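DNA polymerase III subunit beta (Helicobacter pylori 26695, PDB 4S3I) forms a sliding clamp that tethers DNA polymerases and other proteins to DNA and so makes replication processive. Local coordinates at residues S257-G262 and K316-G321; K263-E268 and T304-E309; K281-L284 and A289-E292; F291-S296 and E300-S305. All coordinates share one frame; numbering follows the deposited sequence.

Of the segments involved, 257-262 comes first, followed directly by helix 263-273, and both wait for partners further along the chain. Strands 279-284 and 288-293 then fold back on each other, closing the short loop of contact 3. Contact 4 begins where contact 3 ends, on strand 288-293, and finishes on the stretch that contact 2 uses, sharing Thr304 and Ser305 with it. Contact 2 encloses contact 3, and contact 1, completed by 316-321, encloses all three others. Contacts 3 and 4 join three of the four strands of one sheet, contact 2 sets its strand 301-307 beside the helix, and contact 1 ties that sheet to the eight-stranded one.

Contact 1 of 4, residues S257-G262 and K316-G321; sequences SSFTLG and KAFHLG
Phe259 and Phe318 make an apolar contact between two sheets of the C-terminal clamp domain. Phe259 belongs to strand 257-262, the outermost strand of an eight-stranded sheet, and Phe318 to strand 318-323, at one border of a four-stranded sheet. The strands do not pair with each other: Phe259 takes its backbone bonds from Leu341 and Phe318 from Leu284, so the two rings alone bridge the distance. Each CB leaves its backbone in the direction of the opposite segment. In Phe318 the ring is carried away from the backbone N, with CG anti to it (chi1 -179°), which extends the side chain across to the other sheet. The rings meet obliquely, CE2 of Phe259 lying 4.2 Å from CD2 of Phe318. Their centroids are 5.9 Å apart and the planes are inclined at 51°. Large flat side chains suit this place because each can span part of the separation between sheets while offering carbon to several neighbours. Phe259 also packs on Leu284, Leu312 and Ile314, and Phe318 on Cys343; the ring angle is probably influenced by these neighbours. With a single pair of touching residues and only 87 Å² buried, the contact implies dispersion and the hydrophobic effect rather than directional bonding.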
loop_
_atom_site.group_PDB
_atom_site.type_symbol
_atom_site.label_atom_id
_atom_site.label_comp_id
_atom_site.label_asym_id
_atom_site.label_seq_id
_atom_site.Cartn_x
_atom_site.Cartn_y
_atom_site.Cartn_z
ATOM N N SER A 257 -36.000 -0.062 24.082
ATOM C CA SER A 257 -35.728 -1.375 23.508
ATOM C C SER A 257 -34.236 -1.718 23.454
ATOM O O SER A 257 -33.399 -0.856 23.141
ATOM C CB SER A 257 -36.347 -1.475 22.115
ATOM O OG SER A 257 -37.013 -0.276 21.771
ATOM N N SER A 258 -33.922 -2.975 23.768
ATOM C CA SER A 258 -32.573 -3.518 23.637
ATOM C C SER A 258 -32.579 -4.855 22.885
ATOM O O SER A 258 -33.163 -5.837 23.351
ATOM C CB SER A 258 -31.935 -3.717 25.009
ATOM O OG SER A 258 -31.736 -2.482 25.667
ATOM N N PHE A 259 -31.911 -4.900 21.735
ATOM C CA PHE A 259 -31.865 -6.123 20.931
ATOM C C PHE A 259 -30.484 -6.772 20.940
ATOM O O PHE A 259 -29.480 -6.092 20.737
ATOM C CB PHE A 259 -32.244 -5.802 19.491
ATOM C CG PHE A 259 -33.481 -4.950 19.357
ATOM C CD1 PHE A 259 -34.733 -5.471 19.659
ATOM C CD2 PHE A 259 -33.392 -3.638 18.902
ATOM C CE1 PHE A 259 -35.885 -4.688 19.511
ATOM C CE2 PHE A 259 -34.538 -2.846 18.745
ATOM C CZ PHE A 259 -35.787 -3.377 19.050
ATOM N N THR A 260 -30.429 -8.081 21.175
ATOM C CA THR A 260 -29.174 -8.827 21.086
ATOM C C THR A 260 -29.080 -9.405 19.665
ATOM O O THR A 260 -29.926 -10.192 19.252
ATOM C CB THR A 260 -29.117 -9.935 22.141
ATOM O OG1 THR A 260 -29.231 -9.342 23.443
ATOM C CG2 THR A 260 -27.810 -10.714 22.057
ATOM N N LEU A 261 -28.072 -8.977 18.911
ATOM C CA LEU A 261 -27.991 -9.253 17.468
ATOM C C LEU A 261 -26.629 -9.826 17.078
ATOM O O LEU A 261 -25.669 -9.724 17.843
ATOM C CB LEU A 261 -28.259 -7.966 16.693
ATOM C CG LEU A 261 -29.592 -7.291 17.017
ATOM C CD1 LEU A 261 -29.581 -5.814 16.633
ATOM C CD2 LEU A 261 -30.757 -8.020 16.314
ATOM N N GLY A 262 -26.532 -10.405 15.881
ATOM C CA GLY A 262 -25.298 -11.044 15.451
ATOM C C GLY A 262 -24.317 -10.043 14.854
ATOM O O GLY A 262 -24.642 -9.347 13.873
ATOM N N LYS A 316 -44.145 -5.241 16.324
ATOM C CA LYS A 316 -44.337 -4.560 15.048
ATOM C C LYS A 316 -42.993 -3.981 14.620
ATOM O O LYS A 316 -42.224 -3.513 15.461
ATOM C CB LYS A 316 -45.365 -3.437 15.184
ATOM C CG LYS A 316 -44.990 -2.390 16.226
ATOM C CD LYS A 316 -46.064 -1.323 16.367
ATOM C CE LYS A 316 -45.639 -0.225 17.333
ATOM N NZ LYS A 316 -44.597 0.665 16.752
ATOM N N ALA A 317 -42.723 -4.003 13.318
ATOM C CA ALA A 317 -41.413 -3.620 12.774
ATOM C C ALA A 317 -40.835 -2.308 13.336
ATOM O O ALA A 317 -41.536 -1.301 13.446
ATOM C CB ALA A 317 -41.464 -3.578 11.246
ATOM N N PHE A 318 -39.556 -2.346 13.704
ATOM C CA PHE A 318 -38.843 -1.157 14.162
ATOM C C PHE A 318 -37.935 -0.686 13.023
ATOM O O PHE A 318 -37.135 -1.466 12.495
ATOM C CB PHE A 318 -38.035 -1.492 15.419
ATOM C CG PHE A 318 -37.270 -0.322 15.999
ATOM C CD1 PHE A 318 -37.918 0.646 16.763
ATOM C CD2 PHE A 318 -35.896 -0.216 15.812
ATOM C CE1 PHE A 318 -37.214 1.721 17.311
ATOM C CE2 PHE A 318 -35.179 0.857 16.356
ATOM C CZ PHE A 318 -35.840 1.825 17.104
ATOM N N HIS A 319 -38.071 0.576 12.630
ATOM C CA HIS A 319 -37.273 1.119 11.536
ATOM C C HIS A 319 -36.241 2.115 12.056
ATOM O O HIS A 319 -36.583 3.030 12.813
ATOM C CB HIS A 319 -38.170 1.797 10.506
ATOM C CG HIS A 319 -39.244 0.908 9.960
ATOM N ND1 HIS A 319 -39.011 -0.015 8.959
ATOM C CD2 HIS A 319 -40.558 0.804 10.266
ATOM C CE1 HIS A 319 -40.136 -0.649 8.679
ATOM N NE2 HIS A 319 -41.089 -0.172 9.457
ATOM N N LEU A 320 -34.984 1.942 11.646
ATOM C CA LEU A 320 -33.889 2.816 12.105
ATOM C C LEU A 320 -32.954 3.224 10.955
ATOM O O LEU A 320 -32.405 2.361 10.263
ATOM C CB LEU A 320 -33.088 2.117 13.206
ATOM C CG LEU A 320 -31.965 2.923 13.853
ATOM C CD1 LEU A 320 -32.540 4.068 14.684
ATOM C CD2 LEU A 320 -31.083 2.013 14.706
ATOM N N GLY A 321 -32.791 4.529 10.738
ATOM C CA GLY A 321 -31.868 5.027 9.727
ATOM C C GLY A 321 -30.477 5.167 10.324
ATOM O O GLY A 321 -30.315 5.819 11.362
#

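Contact 2 of 4, residues K263-E268 and T304-E309; sequences KEEFKE and TSVEIE
Glu265 reaches out from the first turn of helix 263-273 and lays its carboxylate against the two methyls of Val306 on strand 301-307. The CB of each points toward the opposite segment, and the side chains meet at a slant. In Glu265, CG stands anti to the carbonyl carbon (chi1 -78°) and the chain runs on extended, which brings the carboxylate to the valine. OE1 does the closest touching, 3.2 Å from CG1 of Val306. OE2 and CD of Glu265 lie farther from the methyls, at about van der Waals distance. The backbones keep more distance, the CA atoms of Glu265 and Val306 being 7.3 Å apart. Val306 suits the strand through its beta-branched shape, and its side chain also packs on Ser269, one turn further along the helix. Glu264 and Glu265 follow the N-cap residue Gly262, where negative charge would probably be favoured by the helix dipole. Glu264 is held within the helix by a salt bridge, Lys267 NZ lying 3.2 Å from Glu264 OE2 on its syn side. In the same helix, Glu268 forms a salt bridge with Lys85 of the second subunit. Since the carboxylate end rests on methyl groups at the exposed surface, where solvent can probably still reach it, the contact implies modest van der Waals packing of helix on strand.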
loop_
_atom_site.group_PDB
_atom_site.type_symbol
_atom_site.label_atom_id
_atom_site.label_comp_id
_atom_site.label_asym_id
_atom_site.label_seq_id
_atom_site.Cartn_x
_atom_site.Cartn_y
_atom_site.Cartn_z
ATOM N N LYS A 263 -23.116 -9.976 15.423
ATOM C CA LYS A 263 -22.152 -8.954 15.012
ATOM C C LYS A 263 -21.697 -9.135 13.559
ATOM O O LYS A 263 -21.815 -8.208 12.757
ATOM C CB LYS A 263 -20.931 -8.919 15.951
ATOM C CG LYS A 263 -19.950 -7.775 15.626
ATOM C CD LYS A 263 -18.667 -7.798 16.519
ATOM C CE LYS A 263 -17.777 -9.011 16.255
ATOM N NZ LYS A 263 -16.637 -9.112 17.263
ATOM N N GLU A 264 -21.188 -10.320 13.230
ATOM C CA GLU A 264 -20.619 -10.558 11.906
ATOM C C GLU A 264 -21.686 -10.537 10.812
ATOM O O GLU A 264 -21.432 -10.055 9.703
ATOM C CB GLU A 264 -19.822 -11.874 11.869
ATOM C CG GLU A 264 -18.515 -11.848 12.662
ATOM C CD GLU A 264 -17.580 -10.687 12.282
ATOM O OE1 GLU A 264 -17.419 -10.388 11.078
ATOM O OE2 GLU A 264 -16.988 -10.066 13.192
ATOM N N GLU A 265 -22.883 -11.039 11.116
ATOM C CA GLU A 265 -23.977 -10.935 10.148
ATOM C C GLU A 265 -24.335 -9.486 9.853
ATOM O O GLU A 265 -24.572 -9.115 8.699
ATOM C CB GLU A 265 -25.228 -11.675 10.626
ATOM C CG GLU A 265 -25.167 -13.180 10.445
ATOM C CD GLU A 265 -26.522 -13.835 10.704
ATOM O OE1 GLU A 265 -27.233 -13.385 11.634
ATOM O OE2 GLU A 265 -26.869 -14.787 9.967
ATOM N N PHE A 266 -24.400 -8.673 10.892
ATOM C CA PHE A 266 -24.645 -7.251 10.682
ATOM C C PHE A 266 -23.518 -6.551 9.899
ATOM O O PHE A 266 -23.807 -5.745 9.019
ATOM C CB PHE A 266 -24.955 -6.533 12.015
ATOM C CG PHE A 266 -26.426 -6.507 12.336
ATOM C CD1 PHE A 266 -27.109 -7.692 12.603
ATOM C CD2 PHE A 266 -27.132 -5.319 12.301
ATOM C CE1 PHE A 266 -28.500 -7.680 12.861
ATOM C CE2 PHE A 266 -28.508 -5.294 12.563
ATOM C CZ PHE A 266 -29.191 -6.481 12.837
ATOM N N LYS A 267 -22.256 -6.841 10.231
ATOM C CA LYS A 267 -21.131 -6.275 9.484
ATOM C C LYS A 267 -21.274 -6.630 8.008
ATOM O O LYS A 267 -21.147 -5.781 7.143
ATOM C CB LYS A 267 -19.781 -6.813 9.988
ATOM C CG LYS A 267 -19.244 -6.216 11.296
ATOM C CD LYS A 267 -17.882 -6.873 11.617
ATOM C CE LYS A 267 -17.271 -6.345 12.909
ATOM N NZ LYS A 267 -15.944 -6.994 13.170
ATOM N N GLU A 268 -21.547 -7.902 7.741
ATOM C CA GLU A 268 -21.588 -8.404 6.372
ATOM C C GLU A 268 -22.744 -7.750 5.601
ATOM O O GLU A 268 -22.599 -7.350 4.442
ATOM C CB GLU A 268 -21.719 -9.928 6.405
ATOM C CG GLU A 268 -21.576 -10.618 5.080
ATOM C CD GLU A 268 -21.824 -12.123 5.191
ATOM O OE1 GLU A 268 -21.769 -12.815 4.148
ATOM O OE2 GLU A 268 -22.081 -12.607 6.321
ATOM N N THR A 304 -30.891 -6.574 1.662
ATOM C CA THR A 304 -30.622 -7.924 2.141
ATOM C C THR A 304 -31.300 -8.119 3.477
ATOM O O THR A 304 -31.741 -7.155 4.108
ATOM C CB THR A 304 -29.112 -8.216 2.287
ATOM O OG1 THR A 304 -28.914 -9.630 2.442
ATOM C CG2 THR A 304 -28.548 -7.504 3.492
ATOM N N SER A 305 -31.402 -9.369 3.906
ATOM C CA SER A 305 -31.961 -9.646 5.210
ATOM C C SER A 305 -31.270 -10.831 5.855
ATOM O O SER A 305 -30.594 -11.632 5.199
ATOM C CB SER A 305 -33.475 -9.870 5.142
ATOM O OG SER A 305 -33.794 -11.049 4.425
ATOM N N VAL A 306 -31.465 -10.924 7.158
ATOM C CA VAL A 306 -30.876 -11.962 7.962
ATOM C C VAL A 306 -31.968 -12.508 8.898
ATOM O O VAL A 306 -32.727 -11.741 9.496
ATOM C CB VAL A 306 -29.677 -11.366 8.728
ATOM C CG1 VAL A 306 -29.613 -11.879 10.155
ATOM C CG2 VAL A 306 -28.385 -11.622 7.964
ATOM N N GLU A 307 -32.067 -13.828 8.999
ATOM C CA GLU A 307 -33.018 -14.435 9.917
ATOM C C GLU A 307 -32.520 -14.240 11.347
ATOM O O GLU A 307 -31.323 -14.388 11.619
ATOM C CB GLU A 307 -33.139 -15.926 9.623
ATOM C CG GLU A 307 -34.120 -16.669 10.512
ATOM C CD GLU A 307 -34.269 -18.135 10.115
ATOM O OE1 GLU A 307 -33.766 -18.523 9.032
ATOM O OE2 GLU A 307 -34.891 -18.894 10.892
ATOM N N ILE A 308 -33.426 -13.911 12.261
ATOM C CA ILE A 308 -33.097 -13.857 13.687
ATOM C C ILE A 308 -33.784 -15.019 14.420
ATOM O O ILE A 308 -35.003 -14.992 14.637
ATOM C CB ILE A 308 -33.540 -12.525 14.297
ATOM C CG1 ILE A 308 -32.936 -11.367 13.504
ATOM C CG2 ILE A 308 -33.133 -12.434 15.777
ATOM C CD1 ILE A 308 -33.388 -10.009 13.975
ATOM N N GLU A 309 -33.011 -16.038 14.785
ATOM C CA GLU A 309 -33.597 -17.250 15.350
ATOM C C GLU A 309 -34.199 -17.032 16.732
ATOM O O GLU A 309 -35.274 -17.549 17.028
ATOM C CB GLU A 309 -32.571 -18.378 15.405
ATOM C CG GLU A 309 -32.248 -18.989 14.060
ATOM C CD GLU A 309 -31.537 -20.312 14.192
ATOM O OE1 GLU A 309 -32.231 -21.355 14.187
ATOM O OE2 GLU A 309 -30.289 -20.310 14.311
#

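Contact 3 of 4, residues K281-L284 and A289-E292; sequences KLTL and ALFE
Strands 279-284 and 288-293 form an antiparallel beta hairpin, and Lys281 to Leu284 face Glu292 to Ala289 along it. Two hydrogen-bonded pairs carry the backbone. Lys281 N gives a 2.7 Å bond to Glu292 O and Glu292 N returns one to Lys281 O. Thr283 N meets Leu290 O at 2.8 Å, nearly straight at 171°, and Leu290 N answers to Thr283 O. Between and beyond them lie the non-hydrogen-bonded pairs, Leu282 with Phe291 and Leu284 with Ala289, whose side chains occupy the buried face. There Leu282 has CG anti to the backbone N (chi1 169°), which brings its CD1 over one face of the Phe291 ring. This CH-pi contact has CD1 of Leu282 4.2 Å from the Phe291 ring centroid, toward the rim. The small Ala289 sits beside Leu284 across the strands, its CB 4.0 Å from Leu284 CD2. In the fold these two strands are the central pair of a four-stranded sheet, and this apolar face packs on Phe266 of helix 263-273 and on Leu341 of strand 338-343. The other face is more mixed. Lys281 and Glu292 run side by side, with Lys281 NZ 4.3 Å from Glu292 OE1, beyond salt-bridge distance but near enough for attraction. A water can donate to both Lys281 O and Glu292 OE1, though more acceptors lie near it than it has protons. Thr283 CB lies 3.8 Å from Leu290 CB, and its CG2 meets Leu290 CD2, whereas its OG1 bonds to His319 ND1 on strand 318-323.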
loop_
_atom_site.group_PDB
_atom_site.type_symbol
_atom_site.label_atom_id
_atom_site.label_comp_id
_atom_site.label_asym_id
_atom_site.label_seq_id
_atom_site.Cartn_x
_atom_site.Cartn_y
_atom_site.Cartn_z
ATOM N N LYS A 281 -31.257 1.939 5.753
ATOM C CA LYS A 281 -32.465 1.742 6.544
ATOM C C LYS A 281 -32.491 0.329 7.129
ATOM O O LYS A 281 -32.559 -0.668 6.383
ATOM C CB LYS A 281 -33.704 1.975 5.680
ATOM C CG LYS A 281 -35.027 1.760 6.400
ATOM C CD LYS A 281 -36.180 2.036 5.437
ATOM C CE LYS A 281 -37.524 1.703 6.056
ATOM N NZ LYS A 281 -38.628 1.919 5.069
ATOM N N LEU A 282 -32.415 0.242 8.455
ATOM C CA LEU A 282 -32.473 -1.034 9.167
ATOM C C LEU A 282 -33.900 -1.294 9.647
ATOM O O LEU A 282 -34.506 -0.448 10.308
ATOM C CB LEU A 282 -31.539 -1.004 10.380
ATOM C CG LEU A 282 -31.672 -2.153 11.388
ATOM C CD1 LEU A 282 -31.240 -3.465 10.739
ATOM C CD2 LEU A 282 -30.863 -1.895 12.678
ATOM N N THR A 283 -34.440 -2.459 9.318
ATOM C CA THR A 283 -35.780 -2.799 9.780
ATOM C C THR A 283 -35.718 -4.033 10.644
ATOM O O THR A 283 -35.350 -5.108 10.171
ATOM C CB THR A 283 -36.746 -3.080 8.626
ATOM O OG1 THR A 283 -36.864 -1.923 7.783
ATOM C CG2 THR A 283 -38.122 -3.454 9.188
ATOM N N LEU A 284 -36.082 -3.884 11.914
ATOM C CA LEU A 284 -36.091 -5.020 12.827
ATOM C C LEU A 284 -37.505 -5.583 12.993
ATOM O O LEU A 284 -38.451 -4.836 13.272
ATOM C CB LEU A 284 -35.509 -4.618 14.178
ATOM C CG LEU A 284 -34.016 -4.319 14.127
ATOM C CD1 LEU A 284 -33.542 -3.813 15.465
ATOM C CD2 LEU A 284 -33.259 -5.582 13.742
ATOM N N ALA A 289 -34.002 -9.302 10.259
ATOM C CA ALA A 289 -33.384 -7.979 10.190
ATOM C C ALA A 289 -33.258 -7.664 8.725
ATOM O O ALA A 289 -32.668 -8.452 7.984
ATOM C CB ALA A 289 -32.004 -7.988 10.849
ATOM N N LEU A 290 -33.822 -6.534 8.301
ATOM C CA LEU A 290 -33.822 -6.169 6.894
ATOM C C LEU A 290 -32.889 -4.974 6.719
ATOM O O LEU A 290 -32.903 -4.060 7.536
ATOM C CB LEU A 290 -35.227 -5.758 6.432
ATOM C CG LEU A 290 -36.481 -6.634 6.575
ATOM C CD1 LEU A 290 -36.347 -7.947 5.813
ATOM C CD2 LEU A 290 -36.917 -6.887 8.044
ATOM N N PHE A 291 -32.124 -4.956 5.634
ATOM C CA PHE A 291 -31.218 -3.840 5.380
ATOM C C PHE A 291 -31.469 -3.300 3.981
ATOM O O PHE A 291 -31.467 -4.062 3.022
ATOM C CB PHE A 291 -29.758 -4.298 5.474
ATOM C CG PHE A 291 -29.395 -4.982 6.773
ATOM C CD1 PHE A 291 -28.631 -4.322 7.732
ATOM C CD2 PHE A 291 -29.779 -6.298 7.014
ATOM C CE1 PHE A 291 -28.272 -4.955 8.928
ATOM C CE2 PHE A 291 -29.429 -6.944 8.201
ATOM C CZ PHE A 291 -28.669 -6.277 9.160
ATOM N N GLU A 292 -31.672 -1.986 3.863
ATOM C CA GLU A 292 -31.905 -1.358 2.560
ATOM C C GLU A 292 -31.055 -0.110 2.398
ATOM O O GLU A 292 -30.954 0.697 3.320
ATOM C CB GLU A 292 -33.384 -0.962 2.395
ATOM C CG GLU A 292 -34.355 -2.128 2.245
ATOM C CD GLU A 292 -35.819 -1.703 2.273
ATOM O OE1 GLU A 292 -36.292 -1.259 3.343
ATOM O OE2 GLU A 292 -36.494 -1.824 1.225
HETATM O O HOH W 1 -35.095 -2.019 5.972
#

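Contact 4 of 4, residues F291-S296 and E300-S305; sequences FESLDS and ETAKTS
Ser293 OG accepts a hydrogen bond from Ala302 N, at 3.1 Å, and gives a weak one to Ser296 OG. Ser296 OG donates to Glu300 O, at 2.8 Å, so two short polar side chains knit the end of strand 288-293 and the turn beyond it to the start of strand 301-307. In Ser293 the hydroxyl sits between backbone N and carbonyl carbon (chi1 59°), which brings it to the neighbouring strand in place of a carbonyl. Ser293 N bonds to Ala302 O, at 2.9 Å, so one edge of Ala302 serves Ser293 twice. Phe291 N bonds to Thr304 O at 2.7 Å, with Thr304 N bonding back to Phe291 O. The same Thr304 O lies at the edge of the Phe291 ring, in its plane, 3.6 Å from CD2 of Phe291. Thr304 CG2 packs beside that ring, 3.9 Å from CD2 of Phe291, while Thr304 OG1 turns to Ser105 of the second subunit. On the opposite face, Lys303 CD lies 4.1 Å from Glu292 OE2; the charged groups stand apart, and the aliphatic chain does the touching. Glu300 makes a salt bridge with Lys76 of the second subunit. Thr301, Ala302 and Lys303 pair antiparallel with a strand of that chain, so strand 301-307, the outer strand of this beta hairpin, is the edge through which the sheet continues across the subunit interface, as in the closed rings of beta sliding clamps.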
loop_
_atom_site.group_PDB
_atom_site.type_symbol
_atom_site.label_atom_id
_atom_site.label_comp_id
_atom_site.label_asym_id
_atom_site.label_seq_id
_atom_site.Cartn_x
_atom_site.Cartn_y
_atom_site.Cartn_z
ATOM N N PHE A 291 -32.124 -4.956 5.634
ATOM C CA PHE A 291 -31.218 -3.840 5.380
ATOM C C PHE A 291 -31.469 -3.300 3.981
ATOM O O PHE A 291 -31.467 -4.062 3.022
ATOM C CB PHE A 291 -29.758 -4.298 5.474
ATOM C CG PHE A 291 -29.395 -4.982 6.773
ATOM C CD1 PHE A 291 -28.631 -4.322 7.732
ATOM C CD2 PHE A 291 -29.779 -6.298 7.014
ATOM C CE1 PHE A 291 -28.272 -4.955 8.928
ATOM C CE2 PHE A 291 -29.429 -6.944 8.201
ATOM C CZ PHE A 291 -28.669 -6.277 9.160
ATOM N N GLU A 292 -31.672 -1.986 3.863
ATOM C CA GLU A 292 -31.905 -1.358 2.560
ATOM C C GLU A 292 -31.055 -0.110 2.398
ATOM O O GLU A 292 -30.954 0.697 3.320
ATOM C CB GLU A 292 -33.384 -0.962 2.395
ATOM C CG GLU A 292 -34.355 -2.128 2.245
ATOM C CD GLU A 292 -35.819 -1.703 2.273
ATOM O OE1 GLU A 292 -36.292 -1.259 3.343
ATOM O OE2 GLU A 292 -36.494 -1.824 1.225
ATOM N N SER A 293 -30.472 0.060 1.219
ATOM C CA SER A 293 -29.700 1.265 0.924
ATOM C C SER A 293 -30.624 2.472 1.011
ATOM O O SER A 293 -31.777 2.401 0.590
ATOM C CB SER A 293 -29.071 1.181 -0.464
ATOM O OG SER A 293 -30.056 1.031 -1.469
ATOM N N LEU A 294 -30.129 3.574 1.570
ATOM C CA LEU A 294 -30.983 4.727 1.845
ATOM C C LEU A 294 -30.635 5.952 0.996
ATOM O O LEU A 294 -31.510 6.539 0.353
ATOM C CB LEU A 294 -30.946 5.043 3.345
ATOM C CG LEU A 294 -31.879 6.082 3.970
ATOM C CD1 LEU A 294 -33.348 5.807 3.659
ATOM C CD2 LEU A 294 -31.653 6.094 5.477
ATOM N N ASP A 295 -29.362 6.343 0.983
ATOM C CA ASP A 295 -28.972 7.523 0.202
ATOM C C ASP A 295 -28.309 7.124 -1.121
ATOM O O ASP A 295 -27.423 7.820 -1.635
ATOM C CB ASP A 295 -28.108 8.510 1.011
ATOM C CG ASP A 295 -26.757 7.937 1.406
ATOM O OD1 ASP A 295 -26.579 6.703 1.311
ATOM O OD2 ASP A 295 -25.876 8.727 1.822
ATOM N N SER A 296 -28.762 5.998 -1.664
ATOM C CA SER A 296 -28.305 5.516 -2.965
ATOM C C SER A 296 -28.899 6.375 -4.062
ATOM O O SER A 296 -30.002 6.912 -3.909
ATOM C CB SER A 296 -28.732 4.063 -3.170
ATOM O OG SER A 296 -30.138 3.928 -3.131
ATOM N N GLU A 300 -30.556 2.982 -8.253
ATOM C CA GLU A 300 -29.623 2.042 -7.645
ATOM C C GLU A 300 -30.177 1.626 -6.300
ATOM O O GLU A 300 -30.458 2.483 -5.461
ATOM C CB GLU A 300 -28.233 2.666 -7.513
ATOM C CG GLU A 300 -27.633 3.022 -8.870
ATOM C CD GLU A 300 -26.287 3.716 -8.790
ATOM O OE1 GLU A 300 -25.698 3.771 -7.689
ATOM O OE2 GLU A 300 -25.823 4.207 -9.845
ATOM N N THR A 301 -30.379 0.322 -6.099
ATOM C CA THR A 301 -30.865 -0.176 -4.803
ATOM C C THR A 301 -30.123 -1.437 -4.353
ATOM O O THR A 301 -29.677 -2.234 -5.183
ATOM C CB THR A 301 -32.391 -0.473 -4.790
ATOM O OG1 THR A 301 -32.641 -1.744 -5.400
ATOM C CG2 THR A 301 -33.178 0.607 -5.516
ATOM N N ALA A 302 -30.008 -1.601 -3.036
ATOM C CA ALA A 302 -29.378 -2.763 -2.423
ATOM C C ALA A 302 -30.262 -3.171 -1.262
ATOM O O ALA A 302 -30.625 -2.331 -0.442
ATOM C CB ALA A 302 -27.970 -2.419 -1.919
ATOM N N LYS A 303 -30.631 -4.446 -1.198
ATOM C CA LYS A 303 -31.385 -4.956 -0.058
ATOM C C LYS A 303 -30.804 -6.287 0.369
ATOM O O LYS A 303 -30.313 -7.059 -0.468
ATOM C CB LYS A 303 -32.870 -5.181 -0.402
ATOM C CG LYS A 303 -33.443 -4.337 -1.537
ATOM C CD LYS A 303 -34.978 -4.388 -1.552
ATOM C CE LYS A 303 -35.497 -5.797 -1.283
ATOM N NZ LYS A 303 -36.987 -5.898 -1.372
ATOM N N THR A 304 -30.891 -6.574 1.662
ATOM C CA THR A 304 -30.622 -7.924 2.141
ATOM C C THR A 304 -31.300 -8.119 3.477
ATOM O O THR A 304 -31.741 -7.155 4.108
ATOM C CB THR A 304 -29.112 -8.216 2.287
ATOM O OG1 THR A 304 -28.914 -9.630 2.442
ATOM C CG2 THR A 304 -28.548 -7.504 3.492
ATOM N N SER A 305 -31.402 -9.369 3.906
ATOM C CA SER A 305 -31.961 -9.646 5.210
ATOM C C SER A 305 -31.270 -10.831 5.855
ATOM O O SER A 305 -30.594 -11.632 5.199
ATOM C CB SER A 305 -33.475 -9.870 5.142
ATOM O OG SER A 305 -33.794 -11.049 4.425
#